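Local coordinates for glycerol uptake operon antiterminator regulatory protein (Listeria monocytogenes str. 4b, PDB 3KTS) that probably controls glycerol uptake genes by transcription antitermination in response to glycerol-3-phosphate, on a TIM-barrel scaffold, at residues Ile13-Asn18 against Val34-His39; Lys101-Gln106 against Gln127-Glu132. One frame throughout, in Å; residues are numbered along the deposited sequence.

Contact 1. Residues Ile13-Asn18 against Val34-His39; sequences IPAAHN and VMLETH
Leu36 lays its CD1 methyl over one face of the His17 imidazole, 3.5 Å from the ring centroid and 17° off the ring normal, which meets the criteria for a CH-pi contact. The methyl sits toward the CE1-NE2 side of the ring, and the two side chains run side by side. The same CD1 is 3.7 Å from Ala15 CB, so one branch of the leucine fills the hollow between the small alanine and the ring. NE2 of His17 is held by Ser179 OG, which would limit rotation of the imidazole. The backbones form the first parallel strand pair of the TIM-type barrel, with Ala15 opposite Val34 and Ala16 opposite Met35. Its ladder is Val34 N to Pro14 O (2.8 Å), Ala16 N to Val34 O (2.7 Å) and Leu36 N to Ala16 O (2.9 Å). On the face of Ala15, Val34 CG1 stands anti to the backbone N (chi1 168°); this leaves CG2 beside that N, where it meets Ile13 CG2 at 3.6 Å as the two side chains cross. On the other face, Ala16 and Met35 turn to helix 20-25, touching Asp21 and Met22 respectively, while Pro14 packs on Ile25.

Contact 2. Residues Lys101-Gln106 against Gln127-Glu132; sequences KMLAIQ and QPDCIE
Asp129 reaches back to Ala104 with its carboxylate: OD2 accepts the N-H of Ala104 at 2.9 Å. The bond is nearly straight, 171° at the hydrogen, and arrives on the anti side of the oxygen, somewhat out of the carboxylate plane. CG lies anti to the carbonyl carbon (chi1 -63°), folded beside the residue's own N. A side-chain acceptor thus serves a strand N-H just before the bridged pairs begin. The carbonyl of Ala104 is approached by two donors, Asp129 N at 2.9 Å and Cys130 N at 3.3 Å; both bonds are weak by their angles at the hydrogen.

Farther along, the strands pair in parallel register, although their short axes diverge by 39°. Gln106 N donates to Cys130 O at 2.9 Å, and Glu132 N donates to Gln106 O, again at 2.9 Å, from above the carbonyl plane. These two bonds of Gln106 bracket Ile131; Ile105 pairs with Cys130 between the weak bond from Cys130 N to Ala104 O and the bond from Gln106 N to Cys130 O.

Side chains fill in on both faces. Ile105 CB meets Cys130 CB, and Ile105 CD1 lies 3.7 Å from Glu132 CB. On the opposite face, Gln106 crosses Pro128, its NE2 3.6 Å from Pro128 CG, and its CB meets Ile131 CG2; Gln106 also packs on Leu122, Ile123 and Val126 of helix 113-126. Beyond its apolar CB, Glu132 has both carboxylate oxygens engaged: OE1 in a salt bridge with Arg107 NE, OE2 in a hydrogen bond with Thr177 OG1.

Strand 103-109, helix 113-126 and strand 130-134, with adjacent parallel strands and the helix packed on their outer face, make up a beta-alpha-beta unit of a TIM-type barrel.

Contacts 1 and 2 belong to the same closed parallel sheet, on opposite sides of the chain's centre, with their own centres 18 Å apart. Their nearest atoms approach to about 5 Å without touching; two residues lie against both. Besides its hydrogen bond with Glu132, Thr177 of strand 173-178 packs on Ile13 and Val34. Phe7 is the other, touching Ile13 from contact 1 and Leu103 from contact 2. The side chain of Leu36 lies about 4 Å and that of Glu132 about 5 Å from bound material of unknown identity, which is consistent with a pocket but may come from the crystallisation liquor.

Contact 1. Residues Ile13-Asn18 against Val34-His39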
ATOM      1  N   ILE A  13       7.391  -4.884  -2.384  1.00 77.48           N
ATOM      2  CA  ILE A  13       7.307  -3.864  -1.367  1.00 78.24           C
ATOM      3  C   ILE A  13       6.993  -4.614  -0.082  1.00 81.19           C
ATOM      4  O   ILE A  13       5.858  -5.037   0.120  1.00 90.83           O
ATOM      5  CB  ILE A  13       6.218  -2.826  -1.689  1.00 75.78           C
ATOM      6  CG1 ILE A  13       6.407  -2.261  -3.107  1.00 80.45           C
ATOM      7  CG2 ILE A  13       6.243  -1.714  -0.655  1.00 89.67           C
ATOM      8  CD1 ILE A  13       5.336  -1.268  -3.544  1.00 80.26           C
ATOM      9  N   PRO A  14       8.010  -4.831   0.771  1.00 83.08           N
ATOM     10  CA  PRO A  14       7.828  -5.574   2.015  1.00 78.50           C
ATOM     11  C   PRO A  14       6.806  -4.935   2.945  1.00 71.68           C
ATOM     12  O   PRO A  14       6.709  -3.711   3.014  1.00 77.58           O
ATOM     13  CB  PRO A  14       9.225  -5.538   2.654  1.00 79.51           C
ATOM     14  CG  PRO A  14       9.918  -4.402   2.017  1.00 64.69           C
ATOM     15  CD  PRO A  14       9.409  -4.399   0.609  1.00 84.21           C
ATOM     16  N   ALA A  15       6.051  -5.775   3.644  1.00 72.06           N
ATOM     17  CA  ALA A  15       4.982  -5.313   4.517  1.00 76.98           C
ATOM     18  C   ALA A  15       5.251  -5.728   5.956  1.00 78.82           C
ATOM     19  O   ALA A  15       5.238  -6.912   6.277  1.00 83.71           O
ATOM     20  CB  ALA A  15       3.635  -5.856   4.037  1.00 76.78           C
ATOM     21  N   ALA A  16       5.489  -4.743   6.817  1.00 76.57           N
ATOM     22  CA  ALA A  16       5.830  -4.993   8.210  1.00 77.14           C
ATOM     23  C   ALA A  16       4.599  -5.052   9.104  1.00 84.05           C
ATOM     24  O   ALA A  16       3.791  -4.122   9.105  1.00 88.23           O
ATOM     25  CB  ALA A  16       6.794  -3.923   8.715  1.00 82.40           C
ATOM     26  N   HIS A  17       4.472  -6.148   9.855  1.00 86.09           N
ATOM     27  CA  HIS A  17       3.455  -6.297  10.900  1.00 85.79           C
ATOM     28  C   HIS A  17       3.994  -5.825  12.246  1.00 92.32           C
ATOM     29  O   HIS A  17       3.234  -5.377  13.113  1.00 93.62           O
ATOM     30  CB  HIS A  17       3.044  -7.763  11.049  1.00 88.65           C
ATOM     31  CG  HIS A  17       2.206  -8.282   9.926  1.00 86.69           C
ATOM     32  ND1 HIS A  17       0.848  -8.064   9.847  1.00106.01           N
ATOM     33  CD2 HIS A  17       2.532  -9.026   8.843  1.00 91.68           C
ATOM     34  CE1 HIS A  17       0.372  -8.649   8.763  1.00105.93           C
ATOM     35  NE2 HIS A  17       1.374  -9.234   8.131  1.00 93.45           N
ATOM     36  N   ASN A  18       5.310  -5.946  12.407  1.00 98.49           N
ATOM     37  CA  ASN A  18       5.989  -5.731  13.681  1.00 98.86           C
ATOM     38  C   ASN A  18       6.904  -4.523  13.670  1.00105.15           C
ATOM     39  O   ASN A  18       7.147  -3.908  12.630  1.00108.46           O
ATOM     40  CB  ASN A  18       6.829  -6.963  14.034  1.00 94.55           C
ATOM     41  CG  ASN A  18       5.990  -8.192  14.282  1.00102.80           C
ATOM     42  OD1 ASN A  18       5.469  -8.389  15.379  1.00116.21           O
ATOM     43  ND2 ASN A  18       5.860  -9.037  13.265  1.00105.66           N
ATOM     44  N   VAL A  34       6.055  -1.079   3.532  1.00 74.90           N
ATOM     45  CA  VAL A  34       4.677  -0.910   3.976  1.00 77.02           C
ATOM     46  C   VAL A  34       4.532  -1.224   5.461  1.00 76.92           C
ATOM     47  O   VAL A  34       5.015  -2.252   5.938  1.00 77.51           O
ATOM     48  CB  VAL A  34       3.712  -1.804   3.175  1.00 75.97           C
ATOM     49  CG1 VAL A  34       2.346  -1.843   3.844  1.00 73.44           C
ATOM     50  CG2 VAL A  34       3.596  -1.308   1.741  1.00 84.07           C
ATOM     51  N   MET A  35       3.864  -0.334   6.188  1.00 74.85           N
ATOM     52  CA  MET A  35       3.668  -0.508   7.622  1.00 81.68           C
ATOM     53  C   MET A  35       2.206  -0.791   7.949  1.00 77.75           C
ATOM     54  O   MET A  35       1.336   0.049   7.725  1.00 83.64           O
ATOM     55  CB  MET A  35       4.147   0.731   8.382  1.00 85.52           C
ATOM     56  CG  MET A  35       5.022   0.422   9.585  1.00 81.52           C
ATOM     57  SD  MET A  35       5.661   1.908  10.382  1.00 89.56           S
ATOM     58  CE  MET A  35       7.141   2.200   9.417  1.00 89.50           C
ATOM     59  N   LEU A  36       1.944  -1.981   8.480  1.00 67.23           N
ATOM     60  CA  LEU A  36       0.604  -2.555   8.449  1.00 73.09           C
ATOM     61  C   LEU A  36      -0.178  -2.201   9.709  1.00 70.33           C
ATOM     62  O   LEU A  36      -1.099  -1.386   9.670  1.00 82.01           O
ATOM     63  CB  LEU A  36       0.677  -4.075   8.284  1.00 73.99           C
ATOM     64  CG  LEU A  36       0.653  -4.604   6.849  1.00 83.21           C
ATOM     65  CD1 LEU A  36       1.208  -6.018   6.788  1.00 94.31           C
ATOM     66  CD2 LEU A  36      -0.757  -4.551   6.279  1.00 79.48           C
ATOM     67  N   GLU A  37       0.198  -2.817  10.825  1.00 73.10           N
ATOM     68  CA  GLU A  37      -0.366  -2.463  12.122  1.00 80.64           C
ATOM     69  C   GLU A  37       0.606  -1.612  12.931  1.00 74.82           C
ATOM     70  O   GLU A  37       1.797  -1.913  13.005  1.00 85.10           O
ATOM     71  CB  GLU A  37      -0.738  -3.723  12.905  1.00 74.03           C
ATOM     72  CG  GLU A  37      -1.536  -3.454  14.171  1.00 94.32           C
ATOM     73  CD  GLU A  37      -1.627  -4.670  15.073  1.00 94.52           C
ATOM     74  OE1 GLU A  37      -2.301  -4.585  16.121  1.00 86.74           O
ATOM     75  OE2 GLU A  37      -1.023  -5.710  14.734  1.00116.81           O
ATOM     76  N   THR A  38       0.089  -0.547  13.536  1.00 77.25           N
ATOM     77  CA  THR A  38       0.925   0.404  14.259  1.00 80.09           C
ATOM     78  C   THR A  38       0.224   0.909  15.516  1.00 84.49           C
ATOM     79  O   THR A  38      -0.952   0.621  15.740  1.00 89.19           O
ATOM     80  CB  THR A  38       1.306   1.607  13.377  1.00 78.36           C
ATOM     81  OG1 THR A  38       0.132   2.126  12.739  1.00 74.05           O
ATOM     82  CG2 THR A  38       2.313   1.192  12.316  1.00 79.41           C
ATOM     83  N   HIS A  39       0.953   1.663  16.332  1.00 81.89           N
ATOM     84  CA  HIS A  39       0.384   2.265  17.524  1.00 82.17           C
ATOM     85  C   HIS A  39       0.626   3.758  17.432  1.00 81.57           C
ATOM     86  O   HIS A  39       1.746   4.194  17.157  1.00 75.92           O
ATOM     87  CB  HIS A  39       1.022   1.657  18.778  1.00 81.99           C
ATOM     88  CG  HIS A  39       0.965   0.160  18.802  1.00 99.14           C
ATOM     89  ND1 HIS A  39       1.908  -0.633  18.179  1.00 96.36           N
ATOM     90  CD2 HIS A  39       0.052  -0.690  19.331  1.00100.82           C
ATOM     91  CE1 HIS A  39       1.589  -1.904  18.341  1.00 95.54           C
ATOM     92  NE2 HIS A  39       0.467  -1.967  19.038  1.00 91.67           N
TER

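Contact 2. Residues Lys101-Gln106 against Gln127-Glu132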
ATOM      1  N   LYS A 101      -1.176  16.694  -0.924  1.00 77.80           N
ATOM      2  CA  LYS A 101      -0.242  16.214  -1.950  1.00 81.58           C
ATOM      3  C   LYS A 101       0.513  14.958  -1.500  1.00 84.96           C
ATOM      4  O   LYS A 101       1.726  14.844  -1.692  1.00 92.81           O
ATOM      5  CB  LYS A 101       0.714  17.331  -2.407  1.00 81.61           C
ATOM      6  CG  LYS A 101       0.014  18.620  -2.839  1.00 79.80           C
ATOM      7  CD  LYS A 101       0.991  19.594  -3.479  1.00 88.94           C
ATOM      8  CE  LYS A 101       0.302  20.904  -3.848  1.00 99.87           C
ATOM      9  NZ  LYS A 101       1.283  21.945  -4.279  1.00 90.64           N
ATOM     10  N   MET A 102      -0.228  14.034  -0.883  1.00 84.43           N
ATOM     11  CA  MET A 102       0.284  12.739  -0.445  1.00 81.39           C
ATOM     12  C   MET A 102      -0.035  11.660  -1.456  1.00 87.09           C
ATOM     13  O   MET A 102      -1.048  11.732  -2.164  1.00 92.70           O
ATOM     14  CB  MET A 102      -0.345  12.336   0.880  1.00 78.75           C
ATOM     15  CG  MET A 102       0.531  12.550   2.066  1.00 86.93           C
ATOM     16  SD  MET A 102       1.567  11.132   2.459  1.00 73.13           S
ATOM     17  CE  MET A 102       1.991  11.680   4.094  1.00 68.85           C
ATOM     18  N   LEU A 103       0.834  10.655  -1.505  1.00 82.31           N
ATOM     19  CA  LEU A 103       0.624   9.487  -2.335  1.00 79.80           C
ATOM     20  C   LEU A 103      -0.508   8.693  -1.699  1.00 81.72           C
ATOM     21  O   LEU A 103      -0.313   8.002  -0.697  1.00 84.10           O
ATOM     22  CB  LEU A 103       1.902   8.642  -2.384  1.00 84.75           C
ATOM     23  CG  LEU A 103       2.390   7.881  -3.626  1.00 79.96           C
ATOM     24  CD1 LEU A 103       3.015   6.567  -3.186  1.00 76.95           C
ATOM     25  CD2 LEU A 103       1.311   7.608  -4.648  1.00 82.21           C
ATOM     26  N   ALA A 104      -1.700   8.831  -2.267  1.00 83.87           N
ATOM     27  CA  ALA A 104      -2.877   8.140  -1.763  1.00 77.98           C
ATOM     28  C   ALA A 104      -3.151   6.871  -2.563  1.00 79.46           C
ATOM     29  O   ALA A 104      -3.555   6.933  -3.729  1.00 84.01           O
ATOM     30  CB  ALA A 104      -4.077   9.059  -1.790  1.00 75.56           C
ATOM     31  N   ILE A 105      -2.916   5.721  -1.938  1.00 71.82           N
ATOM     32  CA  ILE A 105      -3.264   4.438  -2.550  1.00 79.07           C
ATOM     33  C   ILE A 105      -4.516   3.822  -1.893  1.00 79.68           C
ATOM     34  O   ILE A 105      -4.610   3.744  -0.670  1.00 89.62           O
ATOM     35  CB  ILE A 105      -2.026   3.467  -2.689  1.00 83.02           C
ATOM     36  CG1 ILE A 105      -2.353   2.042  -2.231  1.00 72.54           C
ATOM     37  CG2 ILE A 105      -0.742   4.040  -2.012  1.00 65.48           C
ATOM     38  CD1 ILE A 105      -1.180   1.097  -2.350  1.00 90.76           C
ATOM     39  N   GLN A 106      -5.486   3.426  -2.716  1.00 81.43           N
ATOM     40  CA  GLN A 106      -6.770   2.921  -2.224  1.00 77.87           C
ATOM     41  C   GLN A 106      -6.834   1.402  -2.186  1.00 81.62           C
ATOM     42  O   GLN A 106      -6.584   0.730  -3.187  1.00 84.67           O
ATOM     43  CB  GLN A 106      -7.925   3.455  -3.064  1.00 80.46           C
ATOM     44  CG  GLN A 106      -9.294   3.270  -2.408  1.00 90.98           C
ATOM     45  CD  GLN A 106     -10.447   3.427  -3.375  1.00 94.75           C
ATOM     46  OE1 GLN A 106     -11.423   2.678  -3.320  1.00105.27           O
ATOM     47  NE2 GLN A 106     -10.339   4.396  -4.273  1.00103.92           N
ATOM     48  N   GLN A 127     -10.570   9.162  -7.266  1.00 74.08           N
ATOM     49  CA  GLN A 127      -9.400   9.198  -8.142  1.00 74.70           C
ATOM     50  C   GLN A 127      -8.085   8.994  -7.390  1.00 77.91           C
ATOM     51  O   GLN A 127      -7.291   9.926  -7.260  1.00 79.06           O
ATOM     52  CB  GLN A 127      -9.367  10.492  -8.976  1.00 75.83           C
ATOM     53  CG  GLN A 127     -10.388  10.546 -10.093  1.00 87.43           C
ATOM     54  CD  GLN A 127     -10.209   9.419 -11.090  1.00107.12           C
ATOM     55  OE1 GLN A 127      -9.108   9.193 -11.599  1.00118.43           O
ATOM     56  NE2 GLN A 127     -11.292   8.700 -11.370  1.00106.58           N
ATOM     57  N   PRO A 128      -7.843   7.768  -6.900  1.00 79.79           N
ATOM     58  CA  PRO A 128      -6.650   7.581  -6.105  1.00 75.20           C
ATOM     59  C   PRO A 128      -5.416   7.592  -6.980  1.00 77.83           C
ATOM     60  O   PRO A 128      -5.505   7.337  -8.180  1.00 86.13           O
ATOM     61  CB  PRO A 128      -6.854   6.197  -5.500  1.00 73.39           C
ATOM     62  CG  PRO A 128      -7.683   5.480  -6.480  1.00 76.62           C
ATOM     63  CD  PRO A 128      -8.596   6.508  -7.067  1.00 85.58           C
ATOM     64  N   ASP A 129      -4.273   7.894  -6.375  1.00 82.54           N
ATOM     65  CA  ASP A 129      -2.999   7.877  -7.077  1.00 83.52           C
ATOM     66  C   ASP A 129      -2.628   6.458  -7.470  1.00 77.41           C
ATOM     67  O   ASP A 129      -1.917   6.246  -8.449  1.00 77.42           O
ATOM     68  CB  ASP A 129      -1.893   8.474  -6.202  1.00 85.44           C
ATOM     69  CG  ASP A 129      -2.124   9.943  -5.873  1.00 98.60           C
ATOM     70  OD1 ASP A 129      -2.583  10.699  -6.762  1.00109.48           O
ATOM     71  OD2 ASP A 129      -1.834  10.342  -4.723  1.00 94.68           O
ATOM     72  N   CYS A 130      -3.132   5.495  -6.705  1.00 82.53           N
ATOM     73  CA  CYS A 130      -2.793   4.089  -6.879  1.00 84.74           C
ATOM     74  C   CYS A 130      -3.885   3.214  -6.255  1.00 78.14           C
ATOM     75  O   CYS A 130      -4.668   3.700  -5.453  1.00 77.81           O
ATOM     76  CB  CYS A 130      -1.446   3.826  -6.208  1.00 77.32           C
ATOM     77  SG  CYS A 130      -0.693   2.259  -6.584  1.00 95.07           S
ATOM     78  N   ILE A 131      -3.950   1.937  -6.622  1.00 80.44           N
ATOM     79  CA  ILE A 131      -4.848   0.996  -5.930  1.00 83.87           C
ATOM     80  C   ILE A 131      -4.175  -0.310  -5.534  1.00 78.81           C
ATOM     81  O   ILE A 131      -3.539  -0.953  -6.351  1.00 82.22           O
ATOM     82  CB  ILE A 131      -6.159   0.696  -6.715  1.00 75.78           C
ATOM     83  CG1 ILE A 131      -5.923   0.731  -8.219  1.00 83.12           C
ATOM     84  CG2 ILE A 131      -7.224   1.707  -6.355  1.00 94.64           C
ATOM     85  CD1 ILE A 131      -7.190   0.637  -9.069  1.00 89.85           C
ATOM     86  N   GLU A 132      -4.305  -0.691  -4.269  1.00 74.68           N
ATOM     87  CA  GLU A 132      -3.840  -2.008  -3.827  1.00 74.89           C
ATOM     88  C   GLU A 132      -5.005  -3.002  -3.906  1.00 67.78           C
ATOM     89  O   GLU A 132      -6.056  -2.781  -3.304  1.00 64.04           O
ATOM     90  CB  GLU A 132      -3.265  -1.940  -2.405  1.00 60.69           C
ATOM     91  CG  GLU A 132      -2.579  -3.207  -1.922  1.00 73.10           C
ATOM     92  CD  GLU A 132      -2.088  -3.109  -0.472  1.00 81.62           C
ATOM     93  OE1 GLU A 132      -2.911  -2.864   0.444  1.00 78.00           O
ATOM     94  OE2 GLU A 132      -0.869  -3.293  -0.251  1.00 77.32           O
TER